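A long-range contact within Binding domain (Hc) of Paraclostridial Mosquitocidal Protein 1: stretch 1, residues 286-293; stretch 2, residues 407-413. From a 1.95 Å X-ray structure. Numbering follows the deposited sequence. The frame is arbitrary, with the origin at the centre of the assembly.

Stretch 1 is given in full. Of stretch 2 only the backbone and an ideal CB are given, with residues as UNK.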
# COMPACT_ATOMS: atom_id res chain seq x y z
N TYR A 286 -24.93 21.79 8.40
CA TYR A 286 -23.66 21.23 8.83
C TYR A 286 -22.67 21.21 7.65
O TYR A 286 -23.00 20.72 6.56
CB TYR A 286 -23.85 19.80 9.35
CG TYR A 286 -24.87 19.64 10.45
CD1 TYR A 286 -26.20 19.43 10.15
CD2 TYR A 286 -24.49 19.67 11.78
CE1 TYR A 286 -27.14 19.27 11.14
CE2 TYR A 286 -25.42 19.50 12.79
CZ TYR A 286 -26.76 19.30 12.47
OH TYR A 286 -27.69 19.13 13.45
N TYR A 287 -21.47 21.73 7.89
CA TYR A 287 -20.40 21.79 6.91
C TYR A 287 -19.28 20.84 7.32
O TYR A 287 -18.75 20.94 8.43
CB TYR A 287 -19.84 23.22 6.78
CG TYR A 287 -20.73 24.19 6.04
CD1 TYR A 287 -21.85 24.75 6.63
CD2 TYR A 287 -20.46 24.52 4.72
CE1 TYR A 287 -22.67 25.64 5.94
CE2 TYR A 287 -21.27 25.41 4.02
CZ TYR A 287 -22.38 25.97 4.63
OH TYR A 287 -23.17 26.83 3.91
N PRO A 288 -18.85 19.89 6.45
CA PRO A 288 -17.63 19.12 6.73
C PRO A 288 -16.42 20.00 6.39
O PRO A 288 -16.48 20.81 5.47
CB PRO A 288 -17.80 17.90 5.82
CG PRO A 288 -18.54 18.45 4.62
CD PRO A 288 -19.48 19.50 5.19
N TYR A 289 -15.32 19.80 7.12
CA TYR A 289 -14.06 20.49 6.81
C TYR A 289 -12.88 19.60 7.22
O TYR A 289 -13.03 18.70 8.04
CB TYR A 289 -14.04 21.87 7.49
CG TYR A 289 -13.96 21.84 8.99
CD1 TYR A 289 -15.09 21.63 9.77
CD2 TYR A 289 -12.75 22.01 9.64
CE1 TYR A 289 -15.02 21.59 11.15
CE2 TYR A 289 -12.66 21.97 11.03
CZ TYR A 289 -13.80 21.75 11.78
OH TYR A 289 -13.72 21.71 13.15
N ILE A 290 -11.71 19.84 6.62
CA ILE A 290 -10.47 19.20 7.08
C ILE A 290 -9.83 20.15 8.10
O ILE A 290 -9.58 21.31 7.81
CB ILE A 290 -9.51 18.86 5.93
CG1 ILE A 290 -10.18 18.02 4.84
CG2 ILE A 290 -8.28 18.14 6.46
CD1 ILE A 290 -10.42 16.58 5.26
N SER A 291 -9.58 19.63 9.30
CA SER A 291 -8.95 20.38 10.35
C SER A 291 -7.44 20.41 10.14
O SER A 291 -6.93 19.72 9.26
CB SER A 291 -9.31 19.80 11.68
OG SER A 291 -9.04 20.72 12.72
N ARG A 292 -6.73 21.19 10.96
CA ARG A 292 -5.28 21.31 10.85
C ARG A 292 -4.63 19.94 11.07
O ARG A 292 -5.16 19.08 11.78
CB ARG A 292 -4.75 22.39 11.80
CG ARG A 292 -5.07 22.17 13.27
CD ARG A 292 -4.36 23.17 14.18
NE ARG A 292 -5.04 24.47 14.30
CZ ARG A 292 -4.53 25.64 13.89
NH1 ARG A 292 -3.37 25.68 13.26
NH2 ARG A 292 -5.19 26.76 14.12
N MET A 293 -3.46 19.76 10.44
CA MET A 293 -2.65 18.55 10.50
C MET A 293 -2.33 18.21 11.96
O MET A 293 -1.84 19.05 12.70
CB MET A 293 -1.35 18.79 9.72
CG MET A 293 -0.37 17.62 9.72
SD MET A 293 -0.40 16.67 8.19
CE MET A 293 0.25 17.87 7.03
N UNK A 407 -3.80 27.99 8.06
CA UNK A 407 -5.23 28.12 8.27
C UNK A 407 -5.70 27.13 9.35
O UNK A 407 -5.00 26.16 9.68
CB UNK A 407 -5.98 27.89 6.96
N UNK A 408 -6.90 27.40 9.88
CA UNK A 408 -7.53 26.62 10.95
C UNK A 408 -8.00 25.25 10.43
O UNK A 408 -7.86 24.22 11.10
CB UNK A 408 -8.71 27.39 11.54
N UNK A 409 -8.61 25.29 9.24
CA UNK A 409 -9.20 24.16 8.56
C UNK A 409 -9.64 24.59 7.18
O UNK A 409 -9.52 25.74 6.81
CB UNK A 409 -10.37 23.59 9.36
N UNK A 410 -10.14 23.64 6.39
CA UNK A 410 -10.43 23.86 4.99
C UNK A 410 -11.76 23.18 4.67
O UNK A 410 -11.91 21.99 4.95
CB UNK A 410 -9.30 23.33 4.10
N UNK A 411 -12.70 23.97 4.15
CA UNK A 411 -14.03 23.46 3.79
C UNK A 411 -13.92 22.63 2.51
O UNK A 411 -13.00 22.84 1.71
CB UNK A 411 -15.03 24.61 3.61
N UNK A 412 -14.83 21.68 2.36
CA UNK A 412 -14.90 20.88 1.13
C UNK A 412 -15.75 21.66 0.11
O UNK A 412 -16.72 22.32 0.50
CB UNK A 412 -15.49 19.49 1.40
N UNK A 413 -15.36 21.60 -1.17
CA UNK A 413 -16.14 22.27 -2.23
C UNK A 413 -16.02 21.52 -3.56
O UNK A 413 -15.08 20.72 -3.80
CB UNK A 413 -15.67 23.72 -2.40

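The two segments run antiparallel, and the centre of their pairing is a hydrogen-bonded pair between Ile290 and position 410, flanked by non-hydrogen-bonded pairs of Tyr289 with 411 and Ser291 with 409. At 407, CA-to-CB points away and the ideal CB has nothing of the first segment within 5.5 Å, so small or polar residues would be tolerated, among many others. The residue is Ser407, poorly ordered, whose OG donates a hydrogen bond to the O of 409 (3.1 Å).

Position 408 also points away, with its ideal CB 4.4 Å from Arg292 NH2. A small polar side chain would suit, as would an acidic one near the guanidinium. Ser408 is found; its CA lies over one face of that guanidinium, and its O approaches Arg292 N at 3.2 Å.

Position 409 is far more restrictive. Its backbone is almost fully extended (phi/psi -174/176), and an ideal CB would lie 2.9 Å from both Ile290 O and Tyr289 CD2, a clash with each. Only a residue without a side chain fits the backbone as it stands, and Gly409 supplies it. Its CA sits 3.0 Å from Ile290 O and 4.2 Å from Ser291 CA.

At 410 the backbone makes both hydrogen bonds of the pair: Ile290 N donates to the O of 410 (2.7 Å), and the N of 410 donates to Ile290 O (2.8 Å). CB points to the sheet face that carries the Ile290 side chain, where a large apolar or aromatic group could spread along the first segment. Trp410, with chi1 m, turns its ring back so that CE3 lies 4.4 Å from Ile290 CB and CZ3 4.0 Å from Arg292 CA. Ser291 O, which has no polar partner, meets the ring edge, 3.5 Å from CZ3.

Position 411 projects to the face bearing Tyr289, its ideal CB 4.9 Å from Tyr289 CB. Long apolar or aromatic side chains could cover that methylene and reach Tyr287. Tyr411 does both: its ring lies with one face over Tyr289 CB, 4.0 Å from CD1, while Tyr287 CB approaches the ring edge, 3.7 Å from CE1.

At 412, CB points toward the first segment, and the apolar surfaces of Pro288 and Ile290 favour leucine, isoleucine or methionine. Leu412 places CD2 4.2 Å from Pro288 CG and CD1 4.2 Å from Ile290 CG1; CD1 also lies 3.8 Å from Tyr289 CA.

Position 413 is out of reach, so the first segment imposes no preference; it is Tyr413.

Stretch 2 407-413: SSGWYLY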
# COMPACT_ATOMS: atom_id res chain seq x y z
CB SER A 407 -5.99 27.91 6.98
OG SER A 407 -7.39 27.93 7.20
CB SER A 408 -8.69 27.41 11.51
OG SER A 408 -9.64 26.56 12.12
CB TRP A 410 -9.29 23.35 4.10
CG TRP A 410 -7.97 23.98 4.43
CD1 TRP A 410 -7.47 25.14 3.93
CD2 TRP A 410 -7.01 23.50 5.39
NE1 TRP A 410 -6.25 25.41 4.49
CE2 TRP A 410 -5.94 24.42 5.38
CE3 TRP A 410 -6.94 22.39 6.23
CZ2 TRP A 410 -4.81 24.25 6.19
CZ3 TRP A 410 -5.83 22.22 7.03
CH2 TRP A 410 -4.78 23.15 7.01
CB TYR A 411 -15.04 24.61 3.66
CG TYR A 411 -15.40 25.20 4.99
CD1 TYR A 411 -16.36 24.60 5.79
CD2 TYR A 411 -14.74 26.31 5.49
CE1 TYR A 411 -16.69 25.11 7.03
CE2 TYR A 411 -15.05 26.84 6.74
CZ TYR A 411 -16.03 26.23 7.51
OH TYR A 411 -16.35 26.72 8.75
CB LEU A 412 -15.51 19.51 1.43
CG LEU A 412 -14.58 18.44 2.00
CD1 LEU A 412 -13.96 18.89 3.31
CD2 LEU A 412 -15.34 17.14 2.21
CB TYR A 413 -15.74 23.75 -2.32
CG TYR A 413 -14.53 24.05 -3.16
CD1 TYR A 413 -13.25 23.72 -2.72
CD2 TYR A 413 -14.65 24.65 -4.40
CE1 TYR A 413 -12.13 23.96 -3.50
CE2 TYR A 413 -13.54 24.91 -5.19
CZ TYR A 413 -12.27 24.57 -4.73
OH TYR A 413 -11.16 24.84 -5.47
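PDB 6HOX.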